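Local coordinates for protein cAMP factor (Mobiluncus curtisii, PDB 6JLC) that probably acts as a pore-forming toxin that gives rise to the co-haemolytic CAMP reaction, its helical chain representing the CAMP factor portion of a longer protein, at residues P33-S38 with T151-D156; E23-I28 with L83-S88; R93-K98 with Y141-S146; V101-S106 with A133-V138. All coordinates share one frame; numbering follows the deposited sequence.

Contact 1 of 4, residues P33-S38 with T151-D156; sequences PKADWS and TIYVKD
Asp36 OD2 is gripped by two donors. Within this contact the phenol of Tyr153 donates a hydrogen bond to it, with Tyr153 OH 2.6 Å from Asp36 OD2 and approaching on the anti lone pair, away from the other oxygen. The second donor is Gln97 NE2, from the helix 97-114. The aspartate and tyrosine side chains cross at about a right angle, and Asp36 OD2 lies at the edge of the ring, near its plane.

Through its CE1 corner the ring meets Trp37. With CG in the crowded position between backbone N and carbonyl carbon (chi1 56°), the indole reaches tip to tip toward the tyrosine, and Tyr153 CE1 lies over one of its faces, 3.3 Å from Trp37 CH2. The ring planes meet obliquely, 45° apart. Ala35 CB lies over the rim of the same indole face and 3.8 Å from Tyr153 CE1.

Ile152 is packed hard. Its CD1 is pushed to 3.2 Å from Ala35 CA, and its chi2 of 136° lies well off a staggered position. Farther along, one water accepts from Lys34 N at 2.9 Å and donates to Asp156 OD1 at 3.0 Å, bridging the loop and the beginning of helix 152-173.

His100 stacks on the Tyr153 ring, so the helix 97-114 also backs this junction between the five-helix N-terminal part and the three-helix C-terminal part. Two neutral donors on one oxygen would favour a charged Asp36, which in turn probably makes the phenol a strong, directed donor across the interface.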
# COMPACT_ATOMS: atom_id res chain seq x y z
N PRO A 33 -0.23 -7.25 0.33
CA PRO A 33 -1.38 -7.82 -0.42
C PRO A 33 -2.55 -8.23 0.45
O PRO A 33 -3.69 -8.26 -0.05
CB PRO A 33 -0.76 -9.05 -1.12
CG PRO A 33 0.43 -9.40 -0.27
CD PRO A 33 0.98 -8.09 0.21
N LYS A 34 -2.32 -8.58 1.71
CA LYS A 34 -3.39 -8.99 2.60
C LYS A 34 -3.96 -7.83 3.41
O LYS A 34 -4.74 -8.07 4.35
CB LYS A 34 -2.89 -10.10 3.53
CG LYS A 34 -2.55 -11.42 2.83
CD LYS A 34 -1.92 -12.40 3.82
CE LYS A 34 -1.75 -13.79 3.22
NZ LYS A 34 -1.11 -14.73 4.20
N ALA A 35 -3.60 -6.59 3.08
CA ALA A 35 -4.09 -5.44 3.84
C ALA A 35 -5.61 -5.38 3.80
O ALA A 35 -6.25 -5.76 2.81
CB ALA A 35 -3.50 -4.15 3.30
N ASP A 36 -6.20 -4.92 4.91
CA ASP A 36 -7.65 -4.78 4.98
C ASP A 36 -8.17 -3.82 3.92
O ASP A 36 -9.27 -4.01 3.39
CB ASP A 36 -8.05 -4.32 6.39
CG ASP A 36 -7.66 -5.32 7.47
OD1 ASP A 36 -8.42 -6.28 7.69
OD2 ASP A 36 -6.57 -5.16 8.08
N TRP A 37 -7.39 -2.78 3.58
CA TRP A 37 -7.84 -1.79 2.61
C TRP A 37 -7.88 -2.31 1.18
O TRP A 37 -8.51 -1.68 0.32
CB TRP A 37 -6.95 -0.55 2.69
CG TRP A 37 -5.48 -0.80 2.50
CD1 TRP A 37 -4.87 -1.31 1.38
CD2 TRP A 37 -4.42 -0.55 3.44
NE1 TRP A 37 -3.51 -1.39 1.57
CE2 TRP A 37 -3.21 -0.93 2.83
CE3 TRP A 37 -4.39 -0.04 4.75
CZ2 TRP A 37 -1.97 -0.83 3.48
CZ3 TRP A 37 -3.16 0.07 5.40
CH2 TRP A 37 -1.97 -0.32 4.76
N SER A 38 -7.24 -3.45 0.88
CA SER A 38 -7.07 -3.89 -0.50
C SER A 38 -8.16 -4.85 -0.96
O SER A 38 -8.07 -5.37 -2.09
CB SER A 38 -5.69 -4.53 -0.68
OG SER A 38 -5.57 -5.69 0.11
N THR A 151 0.42 -7.58 13.50
CA THR A 151 -0.55 -7.42 12.44
C THR A 151 0.11 -7.76 11.10
O THR A 151 1.33 -7.95 11.01
CB THR A 151 -1.07 -5.99 12.40
OG1 THR A 151 0.03 -5.10 12.15
CG2 THR A 151 -1.73 -5.62 13.74
N ILE A 152 -0.70 -7.83 10.05
CA ILE A 152 -0.11 -8.06 8.73
C ILE A 152 0.77 -6.89 8.31
O ILE A 152 1.70 -7.05 7.52
CB ILE A 152 -1.21 -8.33 7.69
CG1 ILE A 152 -1.98 -7.05 7.47
CG2 ILE A 152 -2.13 -9.45 8.13
CD1 ILE A 152 -2.22 -6.81 6.08
N TYR A 153 0.50 -5.69 8.85
CA TYR A 153 1.33 -4.53 8.50
C TYR A 153 2.73 -4.67 9.08
O TYR A 153 3.72 -4.34 8.41
CB TYR A 153 0.64 -3.25 8.97
CG TYR A 153 -0.79 -3.28 8.50
CD1 TYR A 153 -1.11 -2.90 7.21
CD2 TYR A 153 -1.80 -3.80 9.31
CE1 TYR A 153 -2.42 -2.98 6.74
CE2 TYR A 153 -3.10 -3.89 8.85
CZ TYR A 153 -3.40 -3.47 7.57
OH TYR A 153 -4.71 -3.55 7.12
N VAL A 154 2.85 -5.18 10.31
CA VAL A 154 4.16 -5.45 10.90
C VAL A 154 4.84 -6.61 10.17
O VAL A 154 6.04 -6.56 9.88
CB VAL A 154 4.02 -5.72 12.41
CG1 VAL A 154 5.36 -6.21 13.00
CG2 VAL A 154 3.58 -4.46 13.14
N LYS A 155 4.08 -7.67 9.90
CA LYS A 155 4.60 -8.80 9.11
C LYS A 155 5.09 -8.35 7.74
O LYS A 155 6.07 -8.90 7.22
CB LYS A 155 3.52 -9.87 8.96
CG LYS A 155 3.38 -10.81 10.15
CD LYS A 155 4.62 -11.68 10.32
CE LYS A 155 4.49 -12.66 11.48
NZ LYS A 155 3.57 -13.77 11.13
N ASP A 156 4.43 -7.36 7.14
CA ASP A 156 4.89 -6.86 5.84
C ASP A 156 6.23 -6.14 5.96
O ASP A 156 7.05 -6.21 5.04
CB ASP A 156 3.83 -5.96 5.21
CG ASP A 156 2.58 -6.74 4.77
OD1 ASP A 156 2.69 -7.96 4.51
OD2 ASP A 156 1.48 -6.15 4.68
O HOH W 1 0.09 -8.62 3.24

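Contact 2 of 4, residues E23-I28 with L83-S88; sequences ETLKEI and LTVDKS
Two helices of the five-helix N-terminal bundle, 8-31 and 68-91, pack here near the centre of the chain. Their short segments run in roughly the same direction, 38° apart, with axes 9.5 Å from each other, and no hydrogen bond passes between them.

The apolar part centres on Val85, whose side chain points at the other helix and is met by two residues one turn apart. Leu25 comes across it at about a right angle, with its CD2 branch 3.7 Å from Val85 CB. Ile28 reaches the same valine obliquely and touches it with both ends of its branched chain: CD1 is 3.8 Å from Val85 CG1, and CG2 is almost as near. Beyond these, Phe41, Leu44 and Phe45 of helix 41-59 close over Leu25, while Trp37 lies against both Ile28 and Val85.

The second kind of contact sets methyl groups against a carboxylate. Thr24 turns its hydroxyl back to Ala20 O in its own helix, which leaves the methyl facing helix 68-91. That methyl, CG2, sits anti to the backbone N and 3.7 Å from Asp86 CG. The acid itself has CG anti to its backbone N (chi1 -158°), and its OD1 takes a weak hydrogen bond from Asn90 ND2, a turn later. Ile28 crosses the acid at about a right angle, with CD1 3.6 Å from Asp86 CA and 3.7 Å from Asp86 OD1.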
# COMPACT_ATOMS: atom_id res chain seq x y z
N GLU A 23 -0.96 4.12 -9.67
CA GLU A 23 0.38 3.54 -9.54
C GLU A 23 0.80 3.46 -8.08
O GLU A 23 1.41 2.47 -7.66
CB GLU A 23 1.40 4.30 -10.39
CG GLU A 23 0.94 4.38 -11.85
CD GLU A 23 1.79 5.30 -12.72
OE1 GLU A 23 2.79 5.86 -12.21
OE2 GLU A 23 1.44 5.48 -13.92
N THR A 24 0.46 4.48 -7.28
CA THR A 24 0.74 4.41 -5.85
C THR A 24 0.05 3.22 -5.22
O THR A 24 0.65 2.47 -4.44
CB THR A 24 0.31 5.71 -5.17
OG1 THR A 24 1.10 6.80 -5.66
CG2 THR A 24 0.49 5.61 -3.66
N LEU A 25 -1.23 3.01 -5.56
CA LEU A 25 -1.99 1.93 -4.95
C LEU A 25 -1.45 0.56 -5.35
O LEU A 25 -1.41 -0.35 -4.52
CB LEU A 25 -3.46 2.06 -5.32
CG LEU A 25 -4.12 3.28 -4.67
CD1 LEU A 25 -5.45 3.57 -5.33
CD2 LEU A 25 -4.31 3.04 -3.17
N LYS A 26 -1.04 0.40 -6.61
CA LYS A 26 -0.49 -0.89 -7.05
C LYS A 26 0.80 -1.22 -6.31
O LYS A 26 1.03 -2.38 -5.94
CB LYS A 26 -0.26 -0.88 -8.56
CG LYS A 26 -1.54 -1.10 -9.34
CD LYS A 26 -1.38 -0.80 -10.81
CE LYS A 26 -2.63 -1.23 -11.57
NZ LYS A 26 -2.54 -0.93 -13.02
N GLU A 27 1.65 -0.22 -6.08
CA GLU A 27 2.89 -0.46 -5.33
C GLU A 27 2.58 -0.92 -3.91
O GLU A 27 3.16 -1.89 -3.42
CB GLU A 27 3.76 0.80 -5.30
CG GLU A 27 4.27 1.23 -6.65
CD GLU A 27 4.95 2.59 -6.61
OE1 GLU A 27 5.24 3.08 -5.50
OE2 GLU A 27 5.19 3.17 -7.69
N ILE A 28 1.66 -0.23 -3.23
CA ILE A 28 1.32 -0.64 -1.87
C ILE A 28 0.68 -2.02 -1.86
O ILE A 28 0.92 -2.82 -0.95
CB ILE A 28 0.42 0.42 -1.21
CG1 ILE A 28 1.18 1.74 -1.08
CG2 ILE A 28 -0.09 -0.06 0.14
CD1 ILE A 28 0.28 2.90 -0.77
N LEU A 83 -4.30 8.79 -1.68
CA LEU A 83 -3.63 9.51 -0.60
C LEU A 83 -3.81 8.82 0.73
O LEU A 83 -2.88 8.77 1.55
CB LEU A 83 -4.16 10.95 -0.51
CG LEU A 83 -3.94 11.88 -1.69
CD1 LEU A 83 -4.73 13.18 -1.47
CD2 LEU A 83 -2.44 12.16 -1.86
N THR A 84 -5.02 8.31 0.99
CA THR A 84 -5.33 7.74 2.29
C THR A 84 -4.53 6.46 2.53
O THR A 84 -3.97 6.25 3.62
CB THR A 84 -6.84 7.46 2.40
OG1 THR A 84 -7.56 8.69 2.18
CG2 THR A 84 -7.19 6.93 3.78
N VAL A 85 -4.51 5.57 1.54
CA VAL A 85 -3.80 4.31 1.67
C VAL A 85 -2.30 4.56 1.79
O VAL A 85 -1.60 3.89 2.55
CB VAL A 85 -4.14 3.39 0.48
CG1 VAL A 85 -3.25 2.15 0.46
CG2 VAL A 85 -5.63 2.97 0.53
N ASP A 86 -1.79 5.55 1.05
CA ASP A 86 -0.37 5.89 1.12
C ASP A 86 -0.00 6.38 2.52
O ASP A 86 0.98 5.92 3.11
CB ASP A 86 -0.06 6.96 0.07
CG ASP A 86 1.43 7.00 -0.33
OD1 ASP A 86 2.16 6.03 -0.09
OD2 ASP A 86 1.85 8.02 -0.90
N LYS A 87 -0.79 7.31 3.07
CA LYS A 87 -0.50 7.79 4.42
C LYS A 87 -0.62 6.67 5.44
O LYS A 87 0.19 6.57 6.37
CB LYS A 87 -1.45 8.93 4.80
CG LYS A 87 -1.20 10.20 4.03
CD LYS A 87 -1.72 11.39 4.80
CE LYS A 87 -3.22 11.36 4.87
NZ LYS A 87 -3.74 12.62 5.46
N SER A 88 -1.65 5.84 5.29
CA SER A 88 -1.85 4.74 6.23
C SER A 88 -0.66 3.79 6.22
O SER A 88 -0.12 3.43 7.27
CB SER A 88 -3.12 3.99 5.89
OG SER A 88 -3.19 2.80 6.65

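Contact 3 of 4, residues R93-K98 with Y141-S146; sequences RYKIQK and YRDLKS
Lys95 starts by pointing its CB away from the other segment, but the bend at chi2 (-68°) turns the chain back, and the rest runs extended to carry the ammonium across. Ile96 puts CG1 in the crowded position between backbone N and carbonyl carbon, so both of its branches lie alongside the carbonyl of Arg142.

The folded-back Lys95 NZ finds two acceptors here. It donates nearly along the C=O axis of Tyr141, 2.6 Å from Tyr141 O, and forms a salt bridge with Asp143 OD1 at 3.0 Å, meeting that carboxylate from above its plane. Ser139 O adds a weak third bond.

Between the backbones, Leu144 N donates to Tyr94 O at 2.8 Å, with 166° at the hydrogen, and Ile96 N donates to Arg142 O at 3.2 Å, with 160°. Lys95 and Asp143 are framed by these two bonds, and their CA atoms stand 4.3 Å apart.

Around this bridge, Ile96 CD1 sits over the centre of one face of the poorly ordered Arg142 guanidinium, and Leu144 CG rests 3.5 Å from Lys95 O. The Lys98 chain crosses Tyr141 at about a right angle, Lys98 CD 4.0 Å from Tyr141 CE2; both polar ends are committed to Glu102. Tyr94 points its hydroxyl to Asp207 of the C-terminal helices.

With its non-hydrogen-bonded antiparallel pair, this is an isolated beta bridge in an otherwise all-helical protein, tying the connection into helix 97-114 to the linker between the two helical parts.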
# COMPACT_ATOMS: atom_id res chain seq x y z
N ARG A 93 1.80 1.92 10.62
CA ARG A 93 2.24 0.52 10.55
C ARG A 93 2.15 -0.18 11.90
O ARG A 93 1.85 -1.39 11.95
CB ARG A 93 3.68 0.44 10.04
CG ARG A 93 4.08 -1.01 9.73
CD ARG A 93 5.50 -1.13 9.22
NE ARG A 93 5.67 -0.56 7.88
CZ ARG A 93 5.30 -1.15 6.75
NH1 ARG A 93 4.71 -2.34 6.75
NH2 ARG A 93 5.51 -0.53 5.60
N TYR A 94 2.39 0.53 13.00
CA TYR A 94 2.38 -0.06 14.33
C TYR A 94 1.10 0.24 15.11
O TYR A 94 1.08 0.06 16.33
CB TYR A 94 3.60 0.40 15.12
CG TYR A 94 4.85 -0.34 14.72
CD1 TYR A 94 5.60 0.08 13.63
CD2 TYR A 94 5.26 -1.48 15.40
CE1 TYR A 94 6.76 -0.60 13.24
CE2 TYR A 94 6.42 -2.18 15.02
CZ TYR A 94 7.16 -1.73 13.94
OH TYR A 94 8.30 -2.40 13.56
N LYS A 95 0.05 0.69 14.44
CA LYS A 95 -1.20 0.93 15.15
C LYS A 95 -1.91 -0.40 15.44
O LYS A 95 -1.69 -1.40 14.76
CB LYS A 95 -2.13 1.86 14.35
CG LYS A 95 -1.63 3.30 14.26
CD LYS A 95 -1.69 3.96 15.63
CE LYS A 95 -1.05 5.34 15.59
NZ LYS A 95 -1.02 5.92 16.97
N ILE A 96 -2.77 -0.38 16.45
CA ILE A 96 -3.56 -1.56 16.76
C ILE A 96 -4.42 -1.93 15.55
O ILE A 96 -4.71 -1.11 14.66
CB ILE A 96 -4.43 -1.34 18.00
CG1 ILE A 96 -5.26 -0.06 17.87
CG2 ILE A 96 -3.55 -1.31 19.25
CD1 ILE A 96 -6.29 0.12 18.97
N GLN A 97 -4.84 -3.20 15.51
CA GLN A 97 -5.58 -3.71 14.36
C GLN A 97 -6.88 -2.94 14.14
O GLN A 97 -7.31 -2.76 12.99
CB GLN A 97 -5.83 -5.21 14.53
CG GLN A 97 -6.65 -5.87 13.42
CD GLN A 97 -5.98 -5.82 12.06
OE1 GLN A 97 -4.77 -5.59 11.95
NE2 GLN A 97 -6.76 -6.05 11.01
N LYS A 98 -7.50 -2.45 15.22
CA LYS A 98 -8.75 -1.70 15.13
C LYS A 98 -8.62 -0.48 14.21
O LYS A 98 -9.55 -0.15 13.48
CB LYS A 98 -9.19 -1.26 16.53
CG LYS A 98 -10.53 -0.55 16.63
CD LYS A 98 -10.67 0.08 18.02
CE LYS A 98 -12.11 0.36 18.39
NZ LYS A 98 -12.61 1.66 17.86
N TYR A 141 -5.27 6.46 17.58
CA TYR A 141 -5.43 5.21 18.31
C TYR A 141 -4.08 4.78 18.88
O TYR A 141 -3.02 5.22 18.44
CB TYR A 141 -5.98 4.10 17.41
CG TYR A 141 -7.47 4.22 17.10
CD1 TYR A 141 -8.22 5.30 17.53
CD2 TYR A 141 -8.11 3.22 16.35
CE1 TYR A 141 -9.57 5.39 17.23
CE2 TYR A 141 -9.46 3.31 16.05
CZ TYR A 141 -10.18 4.39 16.48
OH TYR A 141 -11.52 4.46 16.17
N ARG A 142 -4.11 3.92 19.86
CA ARG A 142 -2.86 3.51 20.43
C ARG A 142 -2.06 2.59 19.58
O ARG A 142 -2.54 1.97 18.68
CB ARG A 142 -3.04 2.91 21.80
CG ARG A 142 -3.93 1.73 21.92
CD ARG A 142 -4.85 1.91 23.12
NE ARG A 142 -5.89 0.89 23.20
CZ ARG A 142 -5.64 -0.41 23.12
NH1 ARG A 142 -4.41 -0.84 22.96
NH2 ARG A 142 -6.63 -1.28 23.21
N ASP A 143 -0.79 2.52 19.90
CA ASP A 143 0.08 1.61 19.18
C ASP A 143 -0.01 0.20 19.76
O ASP A 143 -0.37 0.00 20.93
CB ASP A 143 1.52 2.09 19.23
CG ASP A 143 1.68 3.51 18.73
OD1 ASP A 143 1.02 3.85 17.72
OD2 ASP A 143 2.45 4.28 19.34
N LEU A 144 0.35 -0.77 18.93
CA LEU A 144 0.55 -2.14 19.40
C LEU A 144 1.54 -2.15 20.56
O LEU A 144 2.50 -1.39 20.57
CB LEU A 144 1.10 -3.01 18.27
CG LEU A 144 0.16 -3.32 17.09
CD1 LEU A 144 0.95 -3.79 15.85
CD2 LEU A 144 -0.85 -4.38 17.51
N LYS A 145 1.31 -3.03 21.52
CA LYS A 145 2.37 -3.39 22.45
C LYS A 145 3.30 -4.38 21.78
O LYS A 145 2.89 -5.14 20.90
CB LYS A 145 1.81 -4.00 23.74
CG LYS A 145 0.91 -3.10 24.56
CD LYS A 145 0.35 -3.87 25.75
CE LYS A 145 -0.54 -3.00 26.61
NZ LYS A 145 -1.49 -2.23 25.77
N SER A 146 4.57 -4.37 22.19
CA SER A 146 5.50 -5.33 21.61
C SER A 146 5.08 -6.77 21.89
O SER A 146 5.47 -7.67 21.13
CB SER A 146 6.91 -5.08 22.14
OG SER A 146 6.97 -5.32 23.53

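Contact 4 of 4, residues V101-S106 with A133-V138; sequences VELGFS and ATYERV
Glu102 comes first, with an extended chain that crosses Arg137 at about a right angle. Its OE1 forms a salt bridge with Arg137 NH1 at 2.9 Å, the oxygen lying in the guanidinium plane but met from above the carboxylate plane. At 131° at the hydrogen the bond is bent. Glu102 OE1 also takes the hydroxyl bond of Tyr141, and OE2 pairs with Lys98, so both oxygens are held, and the negative charge is probably balanced by the two cations. Alongside, Val138 CG1 packs 3.7 Å from Glu102 OE1 as the two chains slide past each other in opposite directions.

With CG anti to the backbone N (chi1 -164°), the end of Leu103 comes nearer to the other helix, and its branches divide. One, CD1, goes to the methyl of Thr134, 3.7 Å from Thr134 CG2, while the other, CD2, comes to the edge of the Tyr135 ring, 4.0 Å from Tyr135 CD1. Leucine and tyrosine lie side by side, pointing the same way.

One turn on, Ser106 faces Thr134, with Ser106 OG 3.6 Å from Thr134 OG1. Both hydroxyls turn to Asp130 instead, the serine to its carboxylate and the threonine to its backbone O.

The segments of helices 97-114 and 121-139 run almost exactly antiparallel, 175° apart, their axes 9.4 Å from each other. Helix 68-91 lies next to the pair: Thr84 and Ser88 touch Leu103, and Lys87 makes a cation-pi contact with Tyr135, so three helices of the N-terminal bundle meet here.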
# COMPACT_ATOMS: atom_id res chain seq x y z
N VAL A 101 -8.79 -1.94 10.61
CA VAL A 101 -10.13 -2.40 10.25
C VAL A 101 -11.01 -1.21 9.88
O VAL A 101 -11.71 -1.22 8.86
CB VAL A 101 -10.74 -3.23 11.39
CG1 VAL A 101 -12.22 -3.50 11.11
CG2 VAL A 101 -9.97 -4.53 11.54
N GLU A 102 -10.96 -0.16 10.70
CA GLU A 102 -11.80 1.01 10.47
C GLU A 102 -11.38 1.77 9.21
O GLU A 102 -12.23 2.13 8.39
CB GLU A 102 -11.78 1.93 11.70
CG GLU A 102 -12.39 1.25 12.93
CD GLU A 102 -12.55 2.18 14.12
OE1 GLU A 102 -12.30 3.40 14.00
OE2 GLU A 102 -12.94 1.66 15.19
N LEU A 103 -10.07 2.00 9.03
CA LEU A 103 -9.64 2.68 7.81
C LEU A 103 -9.88 1.81 6.58
O LEU A 103 -10.28 2.31 5.53
CB LEU A 103 -8.16 3.09 7.92
CG LEU A 103 -7.64 4.13 6.92
CD1 LEU A 103 -8.48 5.39 6.91
CD2 LEU A 103 -6.24 4.48 7.28
N GLY A 104 -9.68 0.49 6.71
CA GLY A 104 -9.96 -0.38 5.58
C GLY A 104 -11.42 -0.36 5.19
O GLY A 104 -11.76 -0.38 3.99
N PHE A 105 -12.31 -0.32 6.17
CA PHE A 105 -13.74 -0.25 5.89
C PHE A 105 -14.08 1.05 5.17
O PHE A 105 -14.84 1.05 4.20
CB PHE A 105 -14.51 -0.35 7.20
CG PHE A 105 -15.99 -0.52 7.02
CD1 PHE A 105 -16.50 -1.55 6.23
CD2 PHE A 105 -16.87 0.35 7.63
CE1 PHE A 105 -17.87 -1.72 6.07
CE2 PHE A 105 -18.25 0.18 7.48
CZ PHE A 105 -18.74 -0.86 6.70
N SER A 106 -13.51 2.16 5.63
CA SER A 106 -13.72 3.44 4.97
C SER A 106 -13.22 3.40 3.52
O SER A 106 -13.90 3.89 2.61
CB SER A 106 -13.04 4.55 5.77
OG SER A 106 -13.12 5.80 5.12
N ALA A 133 -11.86 11.96 7.74
CA ALA A 133 -12.26 11.86 9.13
C ALA A 133 -11.77 10.56 9.75
O ALA A 133 -11.34 10.53 10.91
CB ALA A 133 -13.78 11.98 9.25
N THR A 134 -11.83 9.47 8.97
CA THR A 134 -11.42 8.18 9.50
C THR A 134 -9.92 8.14 9.72
O THR A 134 -9.45 7.66 10.76
CB THR A 134 -11.87 7.05 8.57
OG1 THR A 134 -13.30 7.09 8.45
CG2 THR A 134 -11.47 5.70 9.13
N TYR A 135 -9.15 8.65 8.76
CA TYR A 135 -7.70 8.70 8.95
C TYR A 135 -7.34 9.51 10.19
O TYR A 135 -6.51 9.08 11.00
CB TYR A 135 -7.01 9.29 7.73
CG TYR A 135 -5.51 9.28 7.93
CD1 TYR A 135 -4.76 8.16 7.59
CD2 TYR A 135 -4.85 10.36 8.51
CE1 TYR A 135 -3.39 8.12 7.80
CE2 TYR A 135 -3.49 10.33 8.72
CZ TYR A 135 -2.77 9.21 8.37
OH TYR A 135 -1.41 9.17 8.57
N GLU A 136 -7.92 10.70 10.32
CA GLU A 136 -7.60 11.54 11.47
C GLU A 136 -7.96 10.84 12.78
O GLU A 136 -7.20 10.89 13.74
CB GLU A 136 -8.30 12.89 11.36
CG GLU A 136 -7.88 13.86 12.45
CD GLU A 136 -8.77 15.09 12.53
OE1 GLU A 136 -8.46 16.09 11.85
OE2 GLU A 136 -9.78 15.04 13.27
N ARG A 137 -9.11 10.16 12.82
CA ARG A 137 -9.52 9.48 14.04
C ARG A 137 -8.55 8.35 14.41
O ARG A 137 -8.04 8.30 15.53
CB ARG A 137 -10.93 8.92 13.91
CG ARG A 137 -11.42 8.22 15.17
CD ARG A 137 -12.67 7.39 14.91
NE ARG A 137 -13.37 7.84 13.72
CZ ARG A 137 -13.70 7.05 12.71
NH1 ARG A 137 -13.39 5.75 12.75
NH2 ARG A 137 -14.34 7.55 11.66
N VAL A 138 -8.30 7.43 13.48
CA VAL A 138 -7.53 6.25 13.85
C VAL A 138 -6.05 6.58 14.04
O VAL A 138 -5.32 5.78 14.62
CB VAL A 138 -7.70 5.11 12.82
CG1 VAL A 138 -9.19 4.84 12.58
CG2 VAL A 138 -6.97 5.45 11.52

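How the contacts relate
From the N terminus, contact 2 opens on helix 8-31, and contact 1 opens in the loop just after it. Contact 2 closes first, on helix 68-91, so the two cross; Trp37 bridges them physically, its CZ3 also meeting Ser88 OG. Next come the openings of contact 3, at the entry to helix 97-114, and of contact 4, on that helix. They close in reverse order, contact 4 inside contact 3 and both inside contact 1, which shuts last at the start of helix 152-173. Contacts 2 and 4 bind the N-terminal bundle together and meet where Leu103 packs on Ser88; contacts 1 and 3 join it to the linker and C-terminal helices.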